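Local coordinates for protein nicastrin (PDB 4R12) that probably serves as an essential, glycosylated membrane subunit, with a large extracellular domain, of gamma-secretase, the intramembrane protease that cleaves Notch receptors and APP, at residues Ile50-Tyr56 with Tyr76-Ser81; Ser44-Ile50 with Asp67-Asp73. All coordinates share one frame; numbering follows the deposited sequence.

Contact 1. Residues Ile50-Tyr56 with Tyr76-Ser81; sequences IDDDESY and YFNSTS. With NAG (2-acetamido-2-deoxy-beta-D-glucopyranose), chain C; NAG (2-acetamido-2-deoxy-beta-D-glucopyranose), chain B.
With CG anti to the carbonyl carbon (chi1 -71°), Tyr76 lays its ring against Ile50 and the Asp51-Asp52 loop to reach Asp53, while Tyr56, its CG anti to the backbone N (chi1 -174°), sends its ring the other way, toward Ser81. Each tyrosine hydroxyl ends in a hydrogen bond on the opposite segment. Tyr76 OH donates to Asp53 OD1 at 2.7 Å, approaching from above the carboxylate plane, and Tyr56 OH donates to Ser81 O, also at 2.7 Å, in the carbonyl plane and on a lone pair. The two rings are nearly parallel but slid apart, touching through their CD2 atoms at 3.8 Å. Ile50 CG2 sits over one face of Tyr76 as a CH-pi contact, 4.2 Å from the ring centroid; O6 of the first sugar on Asn78 lies over the opposite face. The second sugar is gripped by Asp53, whose OD2 accepts from its O3 at 2.6 Å and whose OD1 accepts more loosely from its N2. Asp53 therefore ties protein and glycan together, which probably limits how far the chain of sugars can swing. Asp52 and Asn78 are the N-caps of the two short helices, accepting from Ser55 N and Ser81 N. The contact thus joins the starts of helices 53-57 and 79-83, just beyond the ends of the paired strands 43-50 and 67-72 in the small lobe.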
ATOM      1  N   ILE A  50       1.876 -30.945  -0.572  1.00 40.73           N
ATOM      2  CA  ILE A  50       0.774 -31.006  -1.513  1.00 39.75           C
ATOM      3  C   ILE A  50       1.158 -30.214  -2.761  1.00 41.83           C
ATOM      4  O   ILE A  50       1.294 -28.996  -2.701  1.00 37.46           O
ATOM      5  CB  ILE A  50      -0.522 -30.446  -0.919  1.00 38.66           C
ATOM      6  CG1 ILE A  50      -0.996 -31.320   0.250  1.00 41.68           C
ATOM      7  CG2 ILE A  50      -1.606 -30.363  -1.982  1.00 40.54           C
ATOM      8  CD1 ILE A  50      -2.328 -30.887   0.815  1.00 40.94           C
ATOM      9  N   ASP A  51       1.350 -30.914  -3.879  1.00 43.08           N
ATOM     10  CA  ASP A  51       1.759 -30.277  -5.137  1.00 41.65           C
ATOM     11  C   ASP A  51       0.972 -30.822  -6.333  1.00 43.83           C
ATOM     12  O   ASP A  51       1.218 -30.447  -7.478  1.00 43.88           O
ATOM     13  CB  ASP A  51       3.268 -30.456  -5.365  1.00 39.33           C
ATOM     14  CG  ASP A  51       3.669 -31.910  -5.595  1.00 43.92           C
ATOM     15  OD1 ASP A  51       2.839 -32.820  -5.380  1.00 44.25           O
ATOM     16  OD2 ASP A  51       4.833 -32.146  -5.982  1.00 43.36           O
ATOM     17  N   ASP A  52       0.029 -31.712  -6.054  1.00 43.61           N
ATOM     18  CA  ASP A  52      -0.879 -32.232  -7.075  1.00 45.75           C
ATOM     19  C   ASP A  52      -2.136 -32.804  -6.425  1.00 47.87           C
ATOM     20  O   ASP A  52      -2.201 -32.934  -5.200  1.00 47.34           O
ATOM     21  CB  ASP A  52      -0.196 -33.295  -7.948  1.00 47.87           C
ATOM     22  CG  ASP A  52       0.498 -34.384  -7.138  1.00 50.61           C
ATOM     23  OD1 ASP A  52      -0.014 -34.781  -6.072  1.00 50.38           O
ATOM     24  OD2 ASP A  52       1.568 -34.855  -7.582  1.00 51.61           O
ATOM     25  N   ASP A  53      -3.125 -33.134  -7.252  1.00 46.50           N
ATOM     26  CA  ASP A  53      -4.395 -33.653  -6.765  1.00 48.01           C
ATOM     27  C   ASP A  53      -4.178 -34.930  -5.966  1.00 50.48           C
ATOM     28  O   ASP A  53      -4.899 -35.200  -4.997  1.00 48.74           O
ATOM     29  CB  ASP A  53      -5.358 -33.907  -7.930  1.00 48.92           C
ATOM     30  CG  ASP A  53      -6.118 -32.661  -8.343  1.00 50.16           C
ATOM     31  OD1 ASP A  53      -5.795 -31.570  -7.825  1.00 48.17           O
ATOM     32  OD2 ASP A  53      -7.039 -32.767  -9.185  1.00 50.13           O
ATOM     33  N   GLU A  54      -3.168 -35.701  -6.365  1.00 50.04           N
ATOM     34  CA  GLU A  54      -2.874 -36.963  -5.704  1.00 51.83           C
ATOM     35  C   GLU A  54      -2.453 -36.745  -4.264  1.00 50.03           C
ATOM     36  O   GLU A  54      -3.014 -37.354  -3.358  1.00 53.03           O
ATOM     37  CB  GLU A  54      -1.784 -37.743  -6.445  1.00 54.42           C
ATOM     38  CG  GLU A  54      -1.337 -38.998  -5.685  1.00 57.70           C
ATOM     39  CD  GLU A  54      -0.262 -39.802  -6.407  1.00 60.63           C
ATOM     40  OE1 GLU A  54       0.838 -39.260  -6.656  1.00 61.13           O
ATOM     41  OE2 GLU A  54      -0.518 -40.986  -6.715  1.00 61.27           O
ATOM     42  N   SER A  55      -1.456 -35.890  -4.055  1.00 51.17           N
ATOM     43  CA  SER A  55      -0.957 -35.640  -2.708  1.00 50.25           C
ATOM     44  C   SER A  55      -1.994 -34.874  -1.897  1.00 49.45           C
ATOM     45  O   SER A  55      -2.059 -35.012  -0.673  1.00 50.99           O
ATOM     46  CB  SER A  55       0.379 -34.884  -2.742  1.00 48.52           C
ATOM     47  OG  SER A  55       0.314 -33.721  -3.549  1.00 45.64           O
ATOM     48  N   TYR A  56      -2.816 -34.083  -2.580  1.00 49.06           N
ATOM     49  CA  TYR A  56      -3.926 -33.408  -1.919  1.00 48.08           C
ATOM     50  C   TYR A  56      -4.881 -34.446  -1.306  1.00 53.32           C
ATOM     51  O   TYR A  56      -5.135 -34.433  -0.101  1.00 51.78           O
ATOM     52  CB  TYR A  56      -4.683 -32.492  -2.888  1.00 46.60           C
ATOM     53  CG  TYR A  56      -5.738 -31.670  -2.185  1.00 47.00           C
ATOM     54  CD1 TYR A  56      -7.017 -32.169  -1.987  1.00 46.12           C
ATOM     55  CD2 TYR A  56      -5.442 -30.410  -1.682  1.00 43.74           C
ATOM     56  CE1 TYR A  56      -7.971 -31.440  -1.326  1.00 47.42           C
ATOM     57  CE2 TYR A  56      -6.397 -29.668  -1.017  1.00 42.29           C
ATOM     58  CZ  TYR A  56      -7.659 -30.191  -0.837  1.00 42.44           C
ATOM     59  OH  TYR A  56      -8.623 -29.468  -0.182  1.00 42.27           O
ATOM     60  N   TYR A  76      -2.265 -24.695  -4.789  1.00 31.84           N
ATOM     61  CA  TYR A  76      -3.149 -25.265  -3.779  1.00 32.40           C
ATOM     62  C   TYR A  76      -3.358 -24.363  -2.562  1.00 31.87           C
ATOM     63  O   TYR A  76      -4.002 -24.763  -1.587  1.00 31.80           O
ATOM     64  CB  TYR A  76      -2.612 -26.633  -3.359  1.00 33.09           C
ATOM     65  CG  TYR A  76      -2.805 -27.623  -4.469  1.00 36.65           C
ATOM     66  CD1 TYR A  76      -1.874 -27.740  -5.492  1.00 37.94           C
ATOM     67  CD2 TYR A  76      -3.955 -28.395  -4.535  1.00 38.81           C
ATOM     68  CE1 TYR A  76      -2.067 -28.632  -6.540  1.00 40.91           C
ATOM     69  CE2 TYR A  76      -4.157 -29.281  -5.569  1.00 42.11           C
ATOM     70  CZ  TYR A  76      -3.216 -29.395  -6.569  1.00 43.88           C
ATOM     71  OH  TYR A  76      -3.430 -30.284  -7.595  1.00 47.14           O
ATOM     72  N   PHE A  77      -2.847 -23.138  -2.640  1.00 30.09           N
ATOM     73  CA  PHE A  77      -3.045 -22.154  -1.576  1.00 29.93           C
ATOM     74  C   PHE A  77      -4.180 -21.179  -1.895  1.00 31.01           C
ATOM     75  O   PHE A  77      -3.985 -20.173  -2.580  1.00 27.66           O
ATOM     76  CB  PHE A  77      -1.747 -21.374  -1.309  1.00 26.97           C
ATOM     77  CG  PHE A  77      -1.874 -20.350  -0.209  1.00 28.81           C
ATOM     78  CD1 PHE A  77      -2.196 -20.737   1.089  1.00 27.89           C
ATOM     79  CD2 PHE A  77      -1.673 -19.005  -0.473  1.00 26.33           C
ATOM     80  CE1 PHE A  77      -2.301 -19.799   2.111  1.00 26.55           C
ATOM     81  CE2 PHE A  77      -1.791 -18.058   0.543  1.00 26.95           C
ATOM     82  CZ  PHE A  77      -2.104 -18.455   1.834  1.00 27.79           C
ATOM     83  N   ASN A  78      -5.384 -21.560  -1.503  1.00 30.76           N
ATOM     84  CA  ASN A  78      -6.598 -20.774  -1.656  1.00 31.86           C
ATOM     85  C   ASN A  78      -7.652 -21.227  -0.611  1.00 34.10           C
ATOM     86  O   ASN A  78      -7.466 -22.235  -0.029  1.00 33.93           O
ATOM     87  CB  ASN A  78      -7.125 -20.795  -3.099  1.00 29.88           C
ATOM     88  CG  ASN A  78      -7.720 -22.128  -3.511  1.00 36.82           C
ATOM     89  OD1 ASN A  78      -8.298 -22.799  -2.710  1.00 36.46           O
ATOM     90  ND2 ASN A  78      -7.598 -22.494  -4.785  1.00 34.33           N
ATOM     91  N   SER A  79      -8.704 -20.459  -0.362  1.00 32.46           N
ATOM     92  CA  SER A  79      -9.640 -20.771   0.722  1.00 34.69           C
ATOM     93  C   SER A  79     -10.192 -22.185   0.608  1.00 36.32           C
ATOM     94  O   SER A  79     -10.101 -22.962   1.550  1.00 38.11           O
ATOM     95  CB  SER A  79     -10.793 -19.760   0.768  1.00 34.94           C
ATOM     96  OG  SER A  79     -11.425 -19.635  -0.493  1.00 37.76           O
ATOM     97  N   THR A  80     -10.738 -22.520  -0.554  1.00 36.93           N
ATOM     98  CA  THR A  80     -11.412 -23.802  -0.740  1.00 40.27           C
ATOM     99  C   THR A  80     -10.501 -24.979  -0.451  1.00 41.52           C
ATOM    100  O   THR A  80     -10.872 -25.920   0.256  1.00 42.06           O
ATOM    101  CB  THR A  80     -11.954 -23.931  -2.172  1.00 40.09           C
ATOM    102  OG1 THR A  80     -13.125 -23.119  -2.301  1.00 40.15           O
ATOM    103  CG2 THR A  80     -12.317 -25.373  -2.481  1.00 45.01           C
ATOM    104  N   SER A  81      -9.295 -24.893  -0.994  1.00 35.57           N
ATOM    105  CA  SER A  81      -8.317 -25.957  -0.917  1.00 37.96           C
ATOM    106  C   SER A  81      -7.759 -26.135   0.498  1.00 39.61           C
ATOM    107  O   SER A  81      -7.590 -27.262   0.971  1.00 39.36           O
ATOM    108  CB  SER A  81      -7.187 -25.668  -1.921  1.00 36.35           C
ATOM    109  OG  SER A  81      -6.067 -26.494  -1.693  1.00 37.31           O
TER
HETATM  110  C1  NAG C   1      -8.192 -23.230  -5.483  1.00 39.22           C
HETATM  111  C2  NAG C   1      -8.936 -23.135  -6.802  1.00 39.60           C
HETATM  112  C3  NAG C   1      -9.362 -24.473  -7.336  1.00 41.05           C
HETATM  113  C4  NAG C   1      -8.236 -25.456  -7.390  1.00 41.62           C
HETATM  114  C5  NAG C   1      -7.593 -25.516  -6.003  1.00 41.07           C
HETATM  115  C6  NAG C   1      -6.389 -26.419  -5.905  1.00 41.60           C
HETATM  116  C7  NAG C   1     -10.045 -21.042  -6.729  1.00 38.15           C
HETATM  117  C8  NAG C   1     -11.257 -20.296  -6.276  1.00 37.91           C
HETATM  118  N2  NAG C   1     -10.097 -22.342  -6.661  1.00 39.24           N
HETATM  119  O3  NAG C   1      -9.894 -24.266  -8.626  1.00 41.52           O
HETATM  120  O4  NAG C   1      -8.844 -26.673  -7.721  1.00 42.89           O
HETATM  121  O5  NAG C   1      -7.216 -24.231  -5.552  1.00 39.67           O
HETATM  122  O6  NAG C   1      -5.567 -26.411  -7.036  1.00 41.69           O
HETATM  123  O7  NAG C   1      -9.087 -20.458  -7.123  1.00 37.43           O
HETATM  124  C1  NAG B   2      -8.278 -27.389  -8.824  1.00 49.35           C
HETATM  125  C2  NAG B   2      -8.744 -28.840  -8.838  1.00 50.68           C
HETATM  126  C3  NAG B   2      -8.158 -29.506 -10.051  1.00 51.69           C
HETATM  127  C4  NAG B   2      -8.538 -28.819 -11.328  1.00 51.64           C
HETATM  128  C5  NAG B   2      -8.196 -27.359 -11.212  1.00 50.08           C
HETATM  129  C6  NAG B   2      -8.826 -26.661 -12.391  1.00 49.99           C
HETATM  130  C7  NAG B   2      -9.052 -29.834  -6.651  1.00 50.77           C
HETATM  131  C8  NAG B   2      -8.435 -30.668  -5.600  1.00 51.03           C
HETATM  132  N2  NAG B   2      -8.305 -29.622  -7.720  1.00 50.91           N
HETATM  133  O3  NAG B   2      -8.565 -30.857 -10.147  1.00 53.00           O
HETATM  134  O4  NAG B   2      -7.672 -29.357 -12.303  1.00 52.49           O
HETATM  135  O5  NAG B   2      -8.706 -26.801 -10.023  1.00 49.17           O
HETATM  136  O6  NAG B   2     -10.220 -26.576 -12.171  1.00 50.33           O
HETATM  137  O7  NAG B   2     -10.147 -29.373  -6.532  1.00 50.50           O

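Contact 2. Residues Ser44-Ile50 with Asp67-Asp73; sequences SGILYLI and DIIVVLD
Strands 44-50 and 67-72 run parallel with a marked twist, 48° between their directions, and six backbone hydrogen bonds reach from Ile46 N to Asp67 O at one end to Asp73 N and Ile50 O, 3.0 Å apart, at the other. On one face Leu47 and Leu49 mesh with Ile69 and Val71: CD2 of Leu47 touches CG2 of both Ile69 and Val71, 3.9 Å from each, and helix 148-160 covers this side. Ile69 has CG1 anti to its carbonyl carbon (chi1 -56°), which carries that branch back to Gly45 N at 3.6 Å. Cutting this residue back to an alanine is likely to open a gap beside Leu47 CD2 and uncover the Gly45 backbone. The other face holds Ile46, Tyr48 and Ile50 with Ile68, Val70 and Leu72. There Tyr48 CB rests on Ile68 CG2 at 3.7 Å, and Leu72 CD2 reaches Ile50 CB at 3.8 Å. The charged residues stand at the ends: Asp67, touching Ser44 O through CB, and Asp73, salt-bridged to Arg155. Between them the backbone carries aliphatic chains, joined by Tyr48 on its face: a buried parallel pair within a mixed sheet, held by main-chain bonds and apolar contact.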
ATOM      1  N   SER A  44       5.387 -27.071  15.404  1.00 40.03           N
ATOM      2  CA  SER A  44       6.305 -27.949  14.695  1.00 42.35           C
ATOM      3  C   SER A  44       5.583 -29.202  14.221  1.00 42.65           C
ATOM      4  O   SER A  44       4.519 -29.532  14.723  1.00 43.44           O
ATOM      5  CB  SER A  44       7.494 -28.323  15.587  1.00 44.30           C
ATOM      6  OG  SER A  44       7.052 -28.998  16.753  1.00 45.72           O
ATOM      7  N   GLY A  45       6.162 -29.884  13.237  1.00 44.36           N
ATOM      8  CA  GLY A  45       5.559 -31.083  12.691  1.00 46.95           C
ATOM      9  C   GLY A  45       6.338 -31.652  11.522  1.00 46.34           C
ATOM     10  O   GLY A  45       7.333 -31.073  11.075  1.00 44.56           O
ATOM     11  N   ILE A  46       5.880 -32.799  11.033  1.00 48.16           N
ATOM     12  CA  ILE A  46       6.474 -33.438   9.868  1.00 51.23           C
ATOM     13  C   ILE A  46       6.054 -32.685   8.591  1.00 48.31           C
ATOM     14  O   ILE A  46       4.891 -32.301   8.440  1.00 46.02           O
ATOM     15  CB  ILE A  46       6.060 -34.930   9.789  1.00 51.81           C
ATOM     16  CG1 ILE A  46       6.825 -35.665   8.689  1.00 53.99           C
ATOM     17  CG2 ILE A  46       4.558 -35.073   9.592  1.00 54.58           C
ATOM     18  CD1 ILE A  46       8.249 -35.978   9.051  1.00 58.89           C
ATOM     19  N   LEU A  47       7.002 -32.448   7.689  1.00 49.16           N
ATOM     20  CA  LEU A  47       6.683 -31.782   6.429  1.00 45.32           C
ATOM     21  C   LEU A  47       5.905 -32.716   5.507  1.00 47.37           C
ATOM     22  O   LEU A  47       6.323 -33.846   5.261  1.00 50.84           O
ATOM     23  CB  LEU A  47       7.956 -31.296   5.735  1.00 46.30           C
ATOM     24  CG  LEU A  47       8.768 -30.206   6.438  1.00 43.52           C
ATOM     25  CD1 LEU A  47      10.002 -29.874   5.634  1.00 43.54           C
ATOM     26  CD2 LEU A  47       7.920 -28.965   6.663  1.00 41.49           C
ATOM     27  N   TYR A  48       4.759 -32.251   5.021  1.00 44.05           N
ATOM     28  CA  TYR A  48       3.969 -33.010   4.058  1.00 45.08           C
ATOM     29  C   TYR A  48       3.643 -32.121   2.863  1.00 47.10           C
ATOM     30  O   TYR A  48       3.016 -31.076   3.024  1.00 42.19           O
ATOM     31  CB  TYR A  48       2.679 -33.538   4.689  1.00 45.94           C
ATOM     32  CG  TYR A  48       1.782 -34.275   3.711  1.00 49.24           C
ATOM     33  CD1 TYR A  48       0.879 -33.587   2.904  1.00 48.95           C
ATOM     34  CD2 TYR A  48       1.843 -35.658   3.590  1.00 54.32           C
ATOM     35  CE1 TYR A  48       0.065 -34.253   2.009  1.00 49.20           C
ATOM     36  CE2 TYR A  48       1.031 -36.335   2.696  1.00 56.18           C
ATOM     37  CZ  TYR A  48       0.146 -35.627   1.907  1.00 53.80           C
ATOM     38  OH  TYR A  48      -0.662 -36.295   1.018  1.00 54.56           O
ATOM     39  N   LEU A  49       4.051 -32.550   1.668  1.00 46.73           N
ATOM     40  CA  LEU A  49       3.919 -31.731   0.458  1.00 42.06           C
ATOM     41  C   LEU A  49       2.646 -31.999  -0.336  1.00 42.10           C
ATOM     42  O   LEU A  49       2.365 -33.131  -0.723  1.00 45.24           O
ATOM     43  CB  LEU A  49       5.128 -31.949  -0.453  1.00 45.43           C
ATOM     44  CG  LEU A  49       5.059 -31.301  -1.839  1.00 42.63           C
ATOM     45  CD1 LEU A  49       5.098 -29.779  -1.735  1.00 39.38           C
ATOM     46  CD2 LEU A  49       6.187 -31.814  -2.706  1.00 44.61           C
ATOM     47  N   ILE A  50       1.876 -30.945  -0.572  1.00 40.73           N
ATOM     48  CA  ILE A  50       0.774 -31.006  -1.513  1.00 39.75           C
ATOM     49  C   ILE A  50       1.158 -30.214  -2.761  1.00 41.83           C
ATOM     50  O   ILE A  50       1.294 -28.996  -2.701  1.00 37.46           O
ATOM     51  CB  ILE A  50      -0.522 -30.446  -0.919  1.00 38.66           C
ATOM     52  CG1 ILE A  50      -0.996 -31.320   0.250  1.00 41.68           C
ATOM     53  CG2 ILE A  50      -1.606 -30.363  -1.982  1.00 40.54           C
ATOM     54  CD1 ILE A  50      -2.328 -30.887   0.815  1.00 40.94           C
ATOM     55  N   ASP A  67       1.546 -34.475  14.411  1.00 56.47           N
ATOM     56  CA  ASP A  67       1.817 -33.087  14.054  1.00 52.79           C
ATOM     57  C   ASP A  67       2.341 -32.934  12.621  1.00 52.19           C
ATOM     58  O   ASP A  67       3.401 -33.457  12.281  1.00 50.49           O
ATOM     59  CB  ASP A  67       2.808 -32.484  15.053  1.00 52.52           C
ATOM     60  CG  ASP A  67       2.311 -32.583  16.495  1.00 56.15           C
ATOM     61  OD1 ASP A  67       1.076 -32.514  16.700  1.00 52.69           O
ATOM     62  OD2 ASP A  67       3.149 -32.734  17.416  1.00 56.14           O
ATOM     63  N   ILE A  68       1.595 -32.209  11.790  1.00 50.06           N
ATOM     64  CA  ILE A  68       1.961 -32.039  10.384  1.00 47.11           C
ATOM     65  C   ILE A  68       2.091 -30.567   9.977  1.00 43.41           C
ATOM     66  O   ILE A  68       1.184 -29.776  10.234  1.00 41.03           O
ATOM     67  CB  ILE A  68       0.918 -32.714   9.463  1.00 50.95           C
ATOM     68  CG1 ILE A  68       0.814 -34.210   9.778  1.00 55.40           C
ATOM     69  CG2 ILE A  68       1.260 -32.485   7.989  1.00 48.18           C
ATOM     70  CD1 ILE A  68      -0.331 -34.913   9.069  1.00 58.34           C
ATOM     71  N   ILE A  69       3.223 -30.217   9.359  1.00 44.08           N
ATOM     72  CA  ILE A  69       3.388 -28.946   8.649  1.00 39.38           C
ATOM     73  C   ILE A  69       3.178 -29.170   7.152  1.00 39.66           C
ATOM     74  O   ILE A  69       4.017 -29.775   6.482  1.00 41.39           O
ATOM     75  CB  ILE A  69       4.784 -28.324   8.853  1.00 40.46           C
ATOM     76  CG1 ILE A  69       5.086 -28.125  10.341  1.00 40.78           C
ATOM     77  CG2 ILE A  69       4.902 -26.994   8.080  1.00 37.19           C
ATOM     78  CD1 ILE A  69       4.068 -27.268  11.049  1.00 36.69           C
ATOM     79  N   VAL A  70       2.055 -28.688   6.634  1.00 39.53           N
ATOM     80  CA  VAL A  70       1.742 -28.838   5.217  1.00 38.52           C
ATOM     81  C   VAL A  70       2.529 -27.846   4.369  1.00 36.19           C
ATOM     82  O   VAL A  70       2.526 -26.639   4.629  1.00 35.16           O
ATOM     83  CB  VAL A  70       0.237 -28.649   4.948  1.00 37.28           C
ATOM     84  CG1 VAL A  70      -0.064 -28.761   3.455  1.00 38.88           C
ATOM     85  CG2 VAL A  70      -0.575 -29.669   5.732  1.00 42.10           C
ATOM     86  N   VAL A  71       3.212 -28.367   3.356  1.00 36.81           N
ATOM     87  CA  VAL A  71       3.919 -27.542   2.381  1.00 36.63           C
ATOM     88  C   VAL A  71       3.071 -27.465   1.120  1.00 36.44           C
ATOM     89  O   VAL A  71       2.743 -28.492   0.531  1.00 38.78           O
ATOM     90  CB  VAL A  71       5.305 -28.116   2.046  1.00 38.59           C
ATOM     91  CG1 VAL A  71       6.030 -27.209   1.071  1.00 36.02           C
ATOM     92  CG2 VAL A  71       6.120 -28.300   3.321  1.00 36.85           C
ATOM     93  N   LEU A  72       2.705 -26.254   0.718  1.00 33.56           N
ATOM     94  CA  LEU A  72       1.799 -26.075  -0.410  1.00 33.27           C
ATOM     95  C   LEU A  72       2.473 -25.480  -1.635  1.00 32.47           C
ATOM     96  O   LEU A  72       3.046 -24.396  -1.565  1.00 30.03           O
ATOM     97  CB  LEU A  72       0.625 -25.170  -0.018  1.00 32.12           C
ATOM     98  CG  LEU A  72      -0.414 -25.696   0.969  1.00 34.29           C
ATOM     99  CD1 LEU A  72      -1.390 -24.587   1.332  1.00 28.31           C
ATOM    100  CD2 LEU A  72      -1.146 -26.869   0.359  1.00 34.03           C
ATOM    101  N   ASP A  73       2.390 -26.186  -2.757  1.00 32.56           N
ATOM    102  CA  ASP A  73       2.580 -25.541  -4.045  1.00 32.30           C
ATOM    103  C   ASP A  73       1.503 -24.475  -4.107  1.00 29.98           C
ATOM    104  O   ASP A  73       0.371 -24.710  -3.665  1.00 29.74           O
ATOM    105  CB  ASP A  73       2.439 -26.525  -5.203  1.00 34.41           C
ATOM    106  CG  ASP A  73       2.634 -25.863  -6.562  1.00 34.12           C
ATOM    107  OD1 ASP A  73       1.674 -25.234  -7.067  1.00 31.80           O
ATOM    108  OD2 ASP A  73       3.744 -25.981  -7.118  1.00 34.97           O
TER

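Overall arrangement
Contact 2 is the parallel strand pair of a beta-alpha-beta unit, and contact 1 gathers what follows each strand: helix 53-57 after the first, the turn into helix 79-83 after the second. Their centres lie 12 Å apart and they share Ile50. Beyond that residue they meet through Tyr48 OH and Ser55 O, 2.5 Å apart and probably hydrogen-bonded, and through Phe77 CD1 against Leu72 CD1 at 3.9 Å. The glycan on Asn78 lies on the contact 1 side; from contact 2 the side chain of Asp73 comes to about 7 Å (nearest atoms) from the first sugar on Asn78. The apolar strands thus lead into a polar edge of the small lobe that bears the Asn78 glycan.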